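Local coordinates for protein guanylate kinase (Coxiella burnetii, PDB 3TR0) that transfers a phosphate group from ATP to GMP, giving ADP and GDP, and so probably serves in recycling GMP, at residues L27-S37 against Q93-E103; A119-I129 against M158-V169. All coordinates share one frame; numbering follows the deposited sequence.

Contact 1: L27-S37 against Q93-E103; sequences LVKALAEIKIS and QLKAGRDVLLE. With 5GP (guanosine-5'-monophosphate), chain D.
Leu101 meets four side chains of the other segment with its two methyls and CG. Its CD1 presses on Val28 CG1 at 3.4 Å, tighter than usual for two carbons, while CD2 lies 3.9 Å from Leu27 CD2; both partners hang from the last turns of helix 20-30. Two strand residues on the same face join in: Ile34, whose CG1 stands anti to the backbone N (chi1 -173°), brings CD1 to 3.6 Å from Leu101 CG, and Ile36, the bridge partner of Leu101, brings CG1 to 4.0 Å from Leu101 CD1.

Lys35 lies on the other face of the sheet. Bent at chi2 and chi3, its chain runs over the extended Arg98, Lys35 CG 3.9 Å from Arg98 CD, and brings CE against Gln93 OE1, which also takes a weak bond from Arg98 NH1. The two cationic side chains thus meet through their methylenes.

Beneath them strands 34-36 and 99-103 pair in parallel. Leu101 is gripped at both backbone ends: its N gives a nearly straight bond to Lys35 O (2.8 Å, 172°), and its O receives Ser37 N. Past Ser37 two waters take over, bridging Ser37 O to Glu103 N and to Glu103 OE1. The Ile34-Leu101 face is therefore apolar under helix 20-30 but holds buried Asp99, satisfied by Arg188 and Asn8 N; the other mixes Lys35 methylenes with Val100, and water enters where Glu103 belongs to the GMP pocket.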
loop_
_atom_site.group_PDB
_atom_site.type_symbol
_atom_site.label_atom_id
_atom_site.label_comp_id
_atom_site.label_asym_id
_atom_site.label_seq_id
_atom_site.Cartn_x
_atom_site.Cartn_y
_atom_site.Cartn_z
ATOM N N LEU A 27 -9.947 10.397 -8.842
ATOM C CA LEU A 27 -8.806 9.490 -8.798
ATOM C C LEU A 27 -8.193 9.282 -10.179
ATOM O O LEU A 27 -6.973 9.342 -10.346
ATOM C CB LEU A 27 -9.224 8.141 -8.215
ATOM C CG LEU A 27 -8.140 7.064 -8.142
ATOM C CD1 LEU A 27 -6.976 7.526 -7.284
ATOM C CD2 LEU A 27 -8.715 5.772 -7.601
ATOM N N VAL A 28 -9.039 9.031 -11.172
ATOM C CA VAL A 28 -8.537 8.750 -12.517
ATOM C C VAL A 28 -7.954 9.991 -13.178
ATOM O O VAL A 28 -7.174 9.887 -14.125
ATOM C CB VAL A 28 -9.612 8.125 -13.421
ATOM C CG1 VAL A 28 -10.100 6.825 -12.820
ATOM C CG2 VAL A 28 -10.762 9.089 -13.634
ATOM N N LYS A 29 -8.328 11.164 -12.678
ATOM C CA LYS A 29 -7.775 12.414 -13.187
ATOM C C LYS A 29 -6.389 12.673 -12.610
ATOM O O LYS A 29 -5.557 13.326 -13.238
ATOM C CB LYS A 29 -8.707 13.588 -12.868
ATOM C CG LYS A 29 -9.604 13.986 -14.024
ATOM C CD LYS A 29 -10.180 12.759 -14.707
ATOM C CE LYS A 29 -10.834 13.113 -16.031
ATOM N NZ LYS A 29 -11.234 11.891 -16.784
ATOM N N ALA A 30 -6.147 12.146 -11.417
ATOM C CA ALA A 30 -4.889 12.372 -10.713
ATOM C C ALA A 30 -3.810 11.353 -11.076
ATOM O O ALA A 30 -2.617 11.635 -10.958
ATOM C CB ALA A 30 -5.126 12.376 -9.214
ATOM N N LEU A 31 -4.231 10.170 -11.514
ATOM C CA LEU A 31 -3.301 9.090 -11.826
ATOM C C LEU A 31 -3.289 8.744 -13.304
ATOM O O LEU A 31 -4.291 8.900 -14.000
ATOM C CB LEU A 31 -3.654 7.831 -11.032
ATOM C CG LEU A 31 -3.285 7.774 -9.552
ATOM C CD1 LEU A 31 -3.816 6.486 -8.939
ATOM C CD2 LEU A 31 -1.780 7.876 -9.377
ATOM N N ALA A 32 -2.148 8.256 -13.776
ATOM C CA ALA A 32 -2.037 7.770 -15.143
ATOM C C ALA A 32 -2.193 6.253 -15.173
ATOM O O ALA A 32 -2.058 5.587 -14.145
ATOM C CB ALA A 32 -0.697 8.179 -15.740
ATOM N N GLU A 33 -2.486 5.721 -16.355
ATOM C CA GLU A 33 -2.512 4.281 -16.592
ATOM C C GLU A 33 -3.529 3.541 -15.726
ATOM O O GLU A 33 -3.280 2.426 -15.268
ATOM C CB GLU A 33 -1.112 3.685 -16.413
ATOM C CG GLU A 33 -0.076 4.281 -17.354
ATOM C CD GLU A 33 1.305 3.681 -17.164
ATOM O OE1 GLU A 33 1.711 2.850 -18.004
ATOM O OE2 GLU A 33 1.984 4.043 -16.179
ATOM N N ILE A 34 -4.678 4.170 -15.511
ATOM C CA ILE A 34 -5.765 3.538 -14.779
ATOM C C ILE A 34 -7.092 4.035 -15.338
ATOM O O ILE A 34 -7.274 5.230 -15.564
ATOM C CB ILE A 34 -5.648 3.793 -13.251
ATOM C CG1 ILE A 34 -6.699 2.991 -12.478
ATOM C CG2 ILE A 34 -5.749 5.274 -12.938
ATOM C CD1 ILE A 34 -6.445 2.946 -10.974
ATOM N N LYS A 35 -8.006 3.108 -15.596
ATOM C CA LYS A 35 -9.292 3.465 -16.184
ATOM C C LYS A 35 -10.450 2.841 -15.422
ATOM O O LYS A 35 -10.302 1.790 -14.795
ATOM C CB LYS A 35 -9.329 3.056 -17.657
ATOM C CG LYS A 35 -8.128 3.563 -18.444
ATOM C CD LYS A 35 -8.534 4.370 -19.663
ATOM C CE LYS A 35 -8.739 3.481 -20.876
ATOM N NZ LYS A 35 -8.906 4.281 -22.122
ATOM N N ILE A 36 -11.604 3.497 -15.481
ATOM C CA ILE A 36 -12.793 3.016 -14.799
ATOM C C ILE A 36 -13.641 2.153 -15.715
ATOM O O ILE A 36 -14.002 2.570 -16.815
ATOM C CB ILE A 36 -13.672 4.185 -14.307
ATOM C CG1 ILE A 36 -12.861 5.145 -13.437
ATOM C CG2 ILE A 36 -14.867 3.654 -13.541
ATOM C CD1 ILE A 36 -13.588 6.440 -13.125
ATOM N N SER A 37 -13.960 0.947 -15.263
ATOM C CA SER A 37 -14.891 0.099 -16.001
ATOM C C SER A 37 -16.288 0.701 -15.964
ATOM O O SER A 37 -16.823 0.981 -14.889
ATOM C CB SER A 37 -14.914 -1.313 -15.419
ATOM O OG SER A 37 -15.905 -2.108 -16.044
ATOM N N GLN A 93 -7.789 -3.837 -21.164
ATOM C CA GLN A 93 -7.071 -2.830 -20.387
ATOM C C GLN A 93 -5.877 -3.431 -19.661
ATOM O O GLN A 93 -4.778 -2.873 -19.688
ATOM C CB GLN A 93 -8.001 -2.162 -19.369
ATOM C CG GLN A 93 -9.265 -1.585 -19.971
ATOM C CD GLN A 93 -8.994 -0.722 -21.187
ATOM O OE1 GLN A 93 -8.114 0.136 -21.170
ATOM N NE2 GLN A 93 -9.751 -0.951 -22.255
ATOM N N LEU A 94 -6.098 -4.566 -19.006
ATOM C CA LEU A 94 -5.015 -5.252 -18.301
ATOM C C LEU A 94 -3.894 -5.627 -19.268
ATOM O O LEU A 94 -2.710 -5.462 -18.959
ATOM C CB LEU A 94 -5.544 -6.501 -17.597
ATOM C CG LEU A 94 -6.537 -6.247 -16.463
ATOM C CD1 LEU A 94 -7.018 -7.564 -15.869
ATOM C CD2 LEU A 94 -5.916 -5.360 -15.388
ATOM N N LYS A 95 -4.279 -6.128 -20.437
ATOM C CA LYS A 95 -3.329 -6.498 -21.483
ATOM C C LYS A 95 -2.492 -5.303 -21.914
ATOM O O LYS A 95 -1.302 -5.434 -22.194
ATOM C CB LYS A 95 -4.071 -7.050 -22.702
ATOM C CG LYS A 95 -4.529 -8.491 -22.579
ATOM C CD LYS A 95 -3.491 -9.449 -23.145
ATOM C CE LYS A 95 -4.095 -10.818 -23.417
ATOM N NZ LYS A 95 -3.076 -11.807 -23.868
ATOM N N ALA A 96 -3.126 -4.140 -21.973
ATOM C CA ALA A 96 -2.455 -2.918 -22.389
ATOM C C ALA A 96 -1.607 -2.331 -21.266
ATOM O O ALA A 96 -0.919 -1.330 -21.461
ATOM C CB ALA A 96 -3.472 -1.900 -22.869
ATOM N N GLY A 97 -1.666 -2.951 -20.092
ATOM C CA GLY A 97 -0.856 -2.521 -18.966
ATOM C C GLY A 97 -1.524 -1.459 -18.110
ATOM O O GLY A 97 -0.865 -0.787 -17.319
ATOM N N ARG A 98 -2.834 -1.305 -18.267
ATOM C CA ARG A 98 -3.590 -0.322 -17.496
ATOM C C ARG A 98 -4.343 -0.992 -16.355
ATOM O O ARG A 98 -5.023 -2.000 -16.558
ATOM C CB ARG A 98 -4.610 0.400 -18.384
ATOM C CG ARG A 98 -4.033 1.152 -19.564
ATOM C CD ARG A 98 -5.137 1.918 -20.283
ATOM N NE ARG A 98 -4.678 2.505 -21.536
ATOM C CZ ARG A 98 -4.821 1.928 -22.723
ATOM N NH1 ARG A 98 -5.417 0.749 -22.819
ATOM N NH2 ARG A 98 -4.373 2.535 -23.815
ATOM N N ASP A 99 -4.223 -0.431 -15.157
ATOM C CA ASP A 99 -5.017 -0.883 -14.027
ATOM C C ASP A 99 -6.473 -0.533 -14.279
ATOM O O ASP A 99 -6.775 0.384 -15.040
ATOM C CB ASP A 99 -4.523 -0.239 -12.731
ATOM C CG ASP A 99 -3.078 -0.580 -12.441
ATOM O OD1 ASP A 99 -2.797 -1.774 -12.204
ATOM O OD2 ASP A 99 -2.227 0.335 -12.465
ATOM N N VAL A 100 -7.376 -1.274 -13.654
ATOM C CA VAL A 100 -8.797 -1.045 -13.864
ATOM C C VAL A 100 -9.496 -0.840 -12.538
ATOM O O VAL A 100 -9.293 -1.603 -11.596
ATOM C CB VAL A 100 -9.461 -2.216 -14.592
ATOM C CG1 VAL A 100 -10.980 -2.022 -14.631
ATOM C CG2 VAL A 100 -8.898 -2.350 -16.009
ATOM N N LEU A 101 -10.317 0.200 -12.475
ATOM C CA LEU A 101 -11.137 0.462 -11.303
ATOM C C LEU A 101 -12.515 -0.143 -11.496
ATOM O O LEU A 101 -13.163 0.089 -12.517
ATOM C CB LEU A 101 -11.259 1.964 -11.075
ATOM C CG LEU A 101 -9.994 2.614 -10.523
ATOM C CD1 LEU A 101 -9.952 4.090 -10.854
ATOM C CD2 LEU A 101 -9.919 2.389 -9.026
ATOM N N LEU A 102 -12.953 -0.928 -10.520
ATOM C CA LEU A 102 -14.285 -1.522 -10.565
ATOM C C LEU A 102 -15.140 -0.955 -9.439
ATOM O O LEU A 102 -14.908 -1.242 -8.263
ATOM C CB LEU A 102 -14.201 -3.046 -10.446
ATOM C CG LEU A 102 -13.377 -3.787 -11.510
ATOM C CD1 LEU A 102 -13.232 -5.261 -11.152
ATOM C CD2 LEU A 102 -14.012 -3.627 -12.870
ATOM N N GLU A 103 -16.121 -0.134 -9.799
ATOM C CA GLU A 103 -17.055 0.396 -8.816
ATOM C C GLU A 103 -18.215 -0.573 -8.727
ATOM O O GLU A 103 -19.186 -0.451 -9.472
ATOM C CB GLU A 103 -17.573 1.763 -9.249
ATOM C CG GLU A 103 -16.511 2.826 -9.404
ATOM C CD GLU A 103 -17.090 4.139 -9.898
ATOM O OE1 GLU A 103 -17.552 4.187 -11.058
ATOM O OE2 GLU A 103 -17.095 5.119 -9.124
HETATM P P 5GP D . -26.665 3.102 -8.805
HETATM O O1P 5GP D . -25.939 3.915 -9.849
HETATM O O2P 5GP D . -27.959 2.439 -9.194
HETATM O O3P 5GP D . -26.869 3.967 -7.583
HETATM O "O5'" 5GP D . -25.671 2.018 -8.200
HETATM C "C5'" 5GP D . -26.151 0.962 -7.385
HETATM C "C4'" 5GP D . -25.017 0.141 -6.833
HETATM O "O4'" 5GP D . -24.774 -0.988 -7.695
HETATM C "C3'" 5GP D . -23.669 0.841 -6.772
HETATM O "O3'" 5GP D . -23.534 1.682 -5.640
HETATM C "C2'" 5GP D . -22.676 -0.316 -6.789
HETATM O "O2'" 5GP D . -22.480 -0.820 -5.476
HETATM C "C1'" 5GP D . -23.427 -1.379 -7.600
HETATM N N9 5GP D . -22.885 -1.539 -8.961
HETATM C C8 5GP D . -22.793 -0.646 -9.954
HETATM N N7 5GP D . -22.244 -1.257 -11.034
HETATM C C5 5GP D . -21.996 -2.545 -10.694
HETATM C C6 5GP D . -21.453 -3.646 -11.348
HETATM O O6 5GP D . -21.055 -3.561 -12.535
HETATM N N1 5GP D . -21.358 -4.809 -10.693
HETATM C C2 5GP D . -21.769 -4.936 -9.423
HETATM N N2 5GP D . -21.665 -6.119 -8.772
HETATM N N3 5GP D . -22.295 -3.889 -8.765
HETATM C C4 5GP D . -22.416 -2.700 -9.390
HETATM O O HOH W 1 -17.028 -0.332 -12.507
HETATM O O HOH W 2 -18.300 2.803 -13.164
#

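Contact 2: A119-I129 against M158-V169; sequences ALSIFILPPSI and MAHYKEFDYLVV
Phe123 leaves its strand with CG anti to the backbone N (chi1 -159°), and Phe164 turns its CG away from its own carbonyl carbon (chi1 -70°), which sets the two rings in a T-shaped stack. The edge of Phe123 points at the face of Phe164, centroids 5.0 Å apart and planes at 75°, with Phe123 CD1 over the rim of the Phe164 ring. Tyr161 CB sits above one face of Phe123 as a CH-pi contact, and selenomethionine Met158 crosses the ring's far end, its CG 3.8 Å from Phe123 CE2. Farther out on the Met158 side chain, SE rests on Pro126 CD and CG, and CE touches Ile129 CD1.

Ser121 and Asp165 open the strand pairing. Asp165 OD2 takes Ser121 N on its anti side at 2.8 Å, and Asp165 N in turn bonds to Ser121 OG at 3.2 Å; a water joins the same OG and OD2. The parallel ladder starts with Tyr166 N to Ser121 O at 3.1 Å and runs on through Phe123 N to Tyr166 O, Val168 N to Phe123 O at 2.9 Å, then Leu125 N to Val168 O. On the face opposite Phe123 and Leu167, Ile122 CG2 meets Val168 CG2 at 3.8 Å.

Strand 120-125 has strand 9-13 as its other neighbour. Helix 106-115 supplies Arg113, which bonds Ser121 OG and makes a cation-pi contact with Phe164, while helix 173-187 packs on Ile122 and Tyr166. Leu198 of the second subunit packs on Leu125 and Val169.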
loop_
_atom_site.group_PDB
_atom_site.type_symbol
_atom_site.label_atom_id
_atom_site.label_comp_id
_atom_site.label_asym_id
_atom_site.label_seq_id
_atom_site.Cartn_x
_atom_site.Cartn_y
_atom_site.Cartn_z
ATOM N N ALA A 119 -6.299 -8.922 -6.996
ATOM C CA ALA A 119 -7.163 -7.751 -6.838
ATOM C C ALA A 119 -7.157 -7.159 -5.422
ATOM O O ALA A 119 -7.202 -7.885 -4.423
ATOM C CB ALA A 119 -8.586 -8.086 -7.263
ATOM N N LEU A 120 -7.108 -5.833 -5.348
ATOM C CA LEU A 120 -7.193 -5.131 -4.073
ATOM C C LEU A 120 -8.564 -4.485 -3.960
ATOM O O LEU A 120 -9.104 -3.989 -4.948
ATOM C CB LEU A 120 -6.100 -4.064 -3.960
ATOM C CG LEU A 120 -4.651 -4.549 -3.829
ATOM C CD1 LEU A 120 -3.726 -3.370 -3.563
ATOM C CD2 LEU A 120 -4.526 -5.585 -2.725
ATOM N N SER A 121 -9.138 -4.498 -2.762
ATOM C CA SER A 121 -10.460 -3.921 -2.572
ATOM C C SER A 121 -10.440 -2.824 -1.506
ATOM O O SER A 121 -9.761 -2.948 -0.482
ATOM C CB SER A 121 -11.493 -5.012 -2.252
ATOM O OG SER A 121 -11.158 -5.714 -1.070
ATOM N N ILE A 122 -11.170 -1.745 -1.778
ATOM C CA ILE A 122 -11.225 -0.578 -0.905
ATOM C C ILE A 122 -12.683 -0.261 -0.589
ATOM O O ILE A 122 -13.507 -0.156 -1.500
ATOM C CB ILE A 122 -10.629 0.660 -1.605
ATOM C CG1 ILE A 122 -9.218 0.366 -2.114
ATOM C CG2 ILE A 122 -10.664 1.874 -0.679
ATOM C CD1 ILE A 122 -8.681 1.413 -3.078
ATOM N N PHE A 123 -13.002 -0.111 0.692
ATOM C CA PHE A 123 -14.356 0.250 1.091
ATOM C C PHE A 123 -14.404 1.705 1.539
ATOM O O PHE A 123 -13.643 2.121 2.409
ATOM C CB PHE A 123 -14.864 -0.668 2.208
ATOM C CG PHE A 123 -16.366 -0.698 2.326
ATOM C CD1 PHE A 123 -17.099 -1.710 1.726
ATOM C CD2 PHE A 123 -17.040 0.293 3.015
ATOM C CE1 PHE A 123 -18.480 -1.743 1.825
ATOM C CE2 PHE A 123 -18.421 0.270 3.114
ATOM C CZ PHE A 123 -19.139 -0.747 2.513
ATOM N N ILE A 124 -15.298 2.484 0.938
ATOM C CA ILE A 124 -15.441 3.883 1.303
ATOM C C ILE A 124 -16.533 4.044 2.354
ATOM O O ILE A 124 -17.682 3.663 2.128
ATOM C CB ILE A 124 -15.799 4.757 0.083
ATOM C CG1 ILE A 124 -14.827 4.507 -1.071
ATOM C CG2 ILE A 124 -15.816 6.226 0.470
ATOM C CD1 ILE A 124 -13.399 4.841 -0.750
ATOM N N LEU A 125 -16.164 4.605 3.502
ATOM C CA LEU A 125 -17.103 4.823 4.596
ATOM C C LEU A 125 -17.542 6.275 4.645
ATOM O O LEU A 125 -16.738 7.180 4.429
ATOM C CB LEU A 125 -16.448 4.463 5.933
ATOM C CG LEU A 125 -16.026 3.010 6.127
ATOM C CD1 LEU A 125 -15.082 2.887 7.325
ATOM C CD2 LEU A 125 -17.247 2.133 6.299
ATOM N N PRO A 126 -18.831 6.510 4.939
ATOM C CA PRO A 126 -19.292 7.873 5.192
ATOM C C PRO A 126 -18.874 8.262 6.602
ATOM O O PRO A 126 -18.593 7.374 7.402
ATOM C CB PRO A 126 -20.816 7.739 5.116
ATOM C CG PRO A 126 -21.078 6.352 5.599
ATOM C CD PRO A 126 -19.907 5.517 5.106
ATOM N N PRO A 127 -18.818 9.569 6.902
ATOM C CA PRO A 127 -18.459 10.011 8.254
ATOM C C PRO A 127 -19.623 9.832 9.233
ATOM O O PRO A 127 -19.442 9.941 10.448
ATOM C CB PRO A 127 -18.124 11.491 8.056
ATOM C CG PRO A 127 -18.925 11.897 6.867
ATOM C CD PRO A 127 -18.961 10.696 5.966
ATOM N N SER A 128 -20.804 9.545 8.698
ATOM C CA SER A 128 -21.984 9.290 9.517
ATOM C C SER A 128 -23.113 8.750 8.650
ATOM O O SER A 128 -23.091 8.899 7.428
ATOM C CB SER A 128 -22.437 10.571 10.218
ATOM O OG SER A 128 -22.922 11.516 9.278
ATOM N N ILE A 129 -24.099 8.122 9.282
ATOM C CA ILE A 129 -25.280 7.667 8.562
ATOM C C ILE A 129 -26.028 8.867 7.996
ATOM O O ILE A 129 -26.585 8.805 6.903
ATOM C CB ILE A 129 -26.232 6.858 9.463
ATOM C CG1 ILE A 129 -25.623 5.499 9.802
ATOM C CG2 ILE A 129 -27.573 6.662 8.774
ATOM C CD1 ILE A 129 -25.487 4.579 8.609
HETATM N N MSE A 158 -22.603 -1.967 4.376
HETATM C CA MSE A 158 -21.501 -1.603 5.267
HETATM C C MSE A 158 -21.082 -2.736 6.203
HETATM O O MSE A 158 -19.930 -2.801 6.620
HETATM C CB MSE A 158 -21.827 -0.331 6.050
HETATM C CG MSE A 158 -21.392 0.935 5.332
HETATM SE SE MSE A 158 -21.882 2.551 6.283
HETATM C CE MSE A 158 -23.818 2.319 6.283
ATOM N N ALA A 159 -22.010 -3.631 6.520
ATOM C CA ALA A 159 -21.688 -4.784 7.353
ATOM C C ALA A 159 -20.668 -5.693 6.672
ATOM O O ALA A 159 -20.047 -6.536 7.320
ATOM C CB ALA A 159 -22.946 -5.562 7.692
ATOM N N HIS A 160 -20.494 -5.516 5.365
ATOM C CA HIS A 160 -19.545 -6.329 4.601
ATOM C C HIS A 160 -18.144 -5.725 4.525
ATOM O O HIS A 160 -17.293 -6.231 3.790
ATOM C CB HIS A 160 -20.063 -6.578 3.180
ATOM C CG HIS A 160 -21.246 -7.494 3.120
ATOM N ND1 HIS A 160 -21.122 -8.865 3.085
ATOM C CD2 HIS A 160 -22.575 -7.235 3.092
ATOM C CE1 HIS A 160 -22.324 -9.415 3.037
ATOM N NE2 HIS A 160 -23.223 -8.446 3.043
ATOM N N TYR A 161 -17.897 -4.656 5.277
ATOM C CA TYR A 161 -16.621 -3.946 5.179
ATOM C C TYR A 161 -15.434 -4.831 5.549
ATOM O O TYR A 161 -14.308 -4.570 5.135
ATOM C CB TYR A 161 -16.618 -2.695 6.058
ATOM C CG TYR A 161 -16.359 -2.987 7.525
ATOM C CD1 TYR A 161 -17.408 -3.227 8.397
ATOM C CD2 TYR A 161 -15.061 -3.041 8.028
ATOM C CE1 TYR A 161 -17.181 -3.500 9.734
ATOM C CE2 TYR A 161 -14.824 -3.317 9.369
ATOM C CZ TYR A 161 -15.892 -3.547 10.214
ATOM O OH TYR A 161 -15.681 -3.820 11.548
ATOM N N LYS A 162 -15.693 -5.878 6.329
ATOM C CA LYS A 162 -14.638 -6.780 6.786
ATOM C C LYS A 162 -14.019 -7.614 5.667
ATOM O O LYS A 162 -12.990 -8.256 5.862
ATOM C CB LYS A 162 -15.170 -7.716 7.870
ATOM C CG LYS A 162 -15.559 -7.020 9.158
ATOM C CD LYS A 162 -16.206 -8.000 10.119
ATOM C CE LYS A 162 -16.592 -7.322 11.418
ATOM N NZ LYS A 162 -15.397 -6.864 12.179
ATOM N N GLU A 163 -14.654 -7.612 4.502
ATOM C CA GLU A 163 -14.177 -8.399 3.374
ATOM C C GLU A 163 -13.175 -7.621 2.525
ATOM O O GLU A 163 -12.629 -8.143 1.551
ATOM C CB GLU A 163 -15.367 -8.864 2.527
ATOM C CG GLU A 163 -16.343 -9.725 3.319
ATOM C CD GLU A 163 -17.658 -9.953 2.613
ATOM O OE1 GLU A 163 -17.709 -9.833 1.372
ATOM O OE2 GLU A 163 -18.650 -10.255 3.308
ATOM N N PHE A 164 -12.921 -6.376 2.910
ATOM C CA PHE A 164 -12.123 -5.472 2.084
ATOM C C PHE A 164 -10.721 -5.263 2.640
ATOM O O PHE A 164 -10.503 -5.394 3.839
ATOM C CB PHE A 164 -12.858 -4.142 1.903
ATOM C CG PHE A 164 -14.070 -4.259 1.032
ATOM C CD1 PHE A 164 -15.224 -4.848 1.516
ATOM C CD2 PHE A 164 -14.045 -3.823 -0.281
ATOM C CE1 PHE A 164 -16.336 -4.993 0.711
ATOM C CE2 PHE A 164 -15.158 -3.967 -1.093
ATOM C CZ PHE A 164 -16.305 -4.549 -0.592
ATOM N N ASP A 165 -9.779 -4.944 1.757
ATOM C CA ASP A 165 -8.378 -4.777 2.154
ATOM C C ASP A 165 -8.100 -3.445 2.847
ATOM O O ASP A 165 -7.255 -3.362 3.736
ATOM C CB ASP A 165 -7.468 -4.907 0.930
ATOM C CG ASP A 165 -7.607 -6.247 0.242
ATOM O OD1 ASP A 165 -7.453 -7.285 0.914
ATOM O OD2 ASP A 165 -7.877 -6.262 -0.971
ATOM N N TYR A 166 -8.795 -2.399 2.415
ATOM C CA TYR A 166 -8.566 -1.051 2.918
ATOM C C TYR A 166 -9.888 -0.398 3.244
ATOM O O TYR A 166 -10.899 -0.689 2.599
ATOM C CB TYR A 166 -7.862 -0.203 1.855
ATOM C CG TYR A 166 -6.495 -0.727 1.476
ATOM C CD1 TYR A 166 -5.374 -0.412 2.236
ATOM C CD2 TYR A 166 -6.329 -1.540 0.371
ATOM C CE1 TYR A 166 -4.114 -0.901 1.894
ATOM C CE2 TYR A 166 -5.083 -2.033 0.020
ATOM C CZ TYR A 166 -3.982 -1.710 0.784
ATOM O OH TYR A 166 -2.746 -2.202 0.427
ATOM N N LEU A 167 -9.872 0.486 4.235
ATOM C CA LEU A 167 -11.024 1.324 4.543
ATOM C C LEU A 167 -10.627 2.791 4.422
ATOM O O LEU A 167 -9.608 3.213 4.968
ATOM C CB LEU A 167 -11.542 1.043 5.960
ATOM C CG LEU A 167 -11.841 -0.405 6.345
ATOM C CD1 LEU A 167 -12.352 -0.455 7.778
ATOM C CD2 LEU A 167 -12.857 -1.032 5.400
ATOM N N VAL A 168 -11.424 3.569 3.698
ATOM C CA VAL A 168 -11.158 4.996 3.547
ATOM C C VAL A 168 -12.405 5.798 3.895
ATOM O O VAL A 168 -13.480 5.500 3.392
ATOM C CB VAL A 168 -10.734 5.348 2.114
ATOM C CG1 VAL A 168 -10.538 6.845 1.983
ATOM C CG2 VAL A 168 -9.459 4.605 1.733
ATOM N N VAL A 169 -12.262 6.805 4.755
ATOM C CA VAL A 169 -13.408 7.621 5.160
ATOM C C VAL A 169 -13.535 8.846 4.265
ATOM O O VAL A 169 -12.573 9.590 4.090
ATOM C CB VAL A 169 -13.303 8.087 6.634
ATOM C CG1 VAL A 169 -14.581 8.833 7.055
ATOM C CG2 VAL A 169 -13.060 6.908 7.549
HETATM O O HOH W 3 -9.738 -7.988 -1.853
#

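How the contacts relate
From the N terminus, strand 9-13 leads through the predicted ATP-binding loop into helix 20-30, and contact 1 follows as strand 34-36 waits for strand 99-103. The 55 residues between its segments include the small mixed sheet and most of the GMP pocket. Only after this loop has closed does contact 2 open, its 28 intervening residues largely helical, so the two are in series, neither nested nor crossed. Both build the same five-stranded parallel sheet of the P-loop kinase fold, at its two opposite edges, strands 34-36 and 166-169 being the outermost. Strand 9-13 lies between them, pairing with 99-103 and with 120-125, and the contact centres stand 20 Å apart.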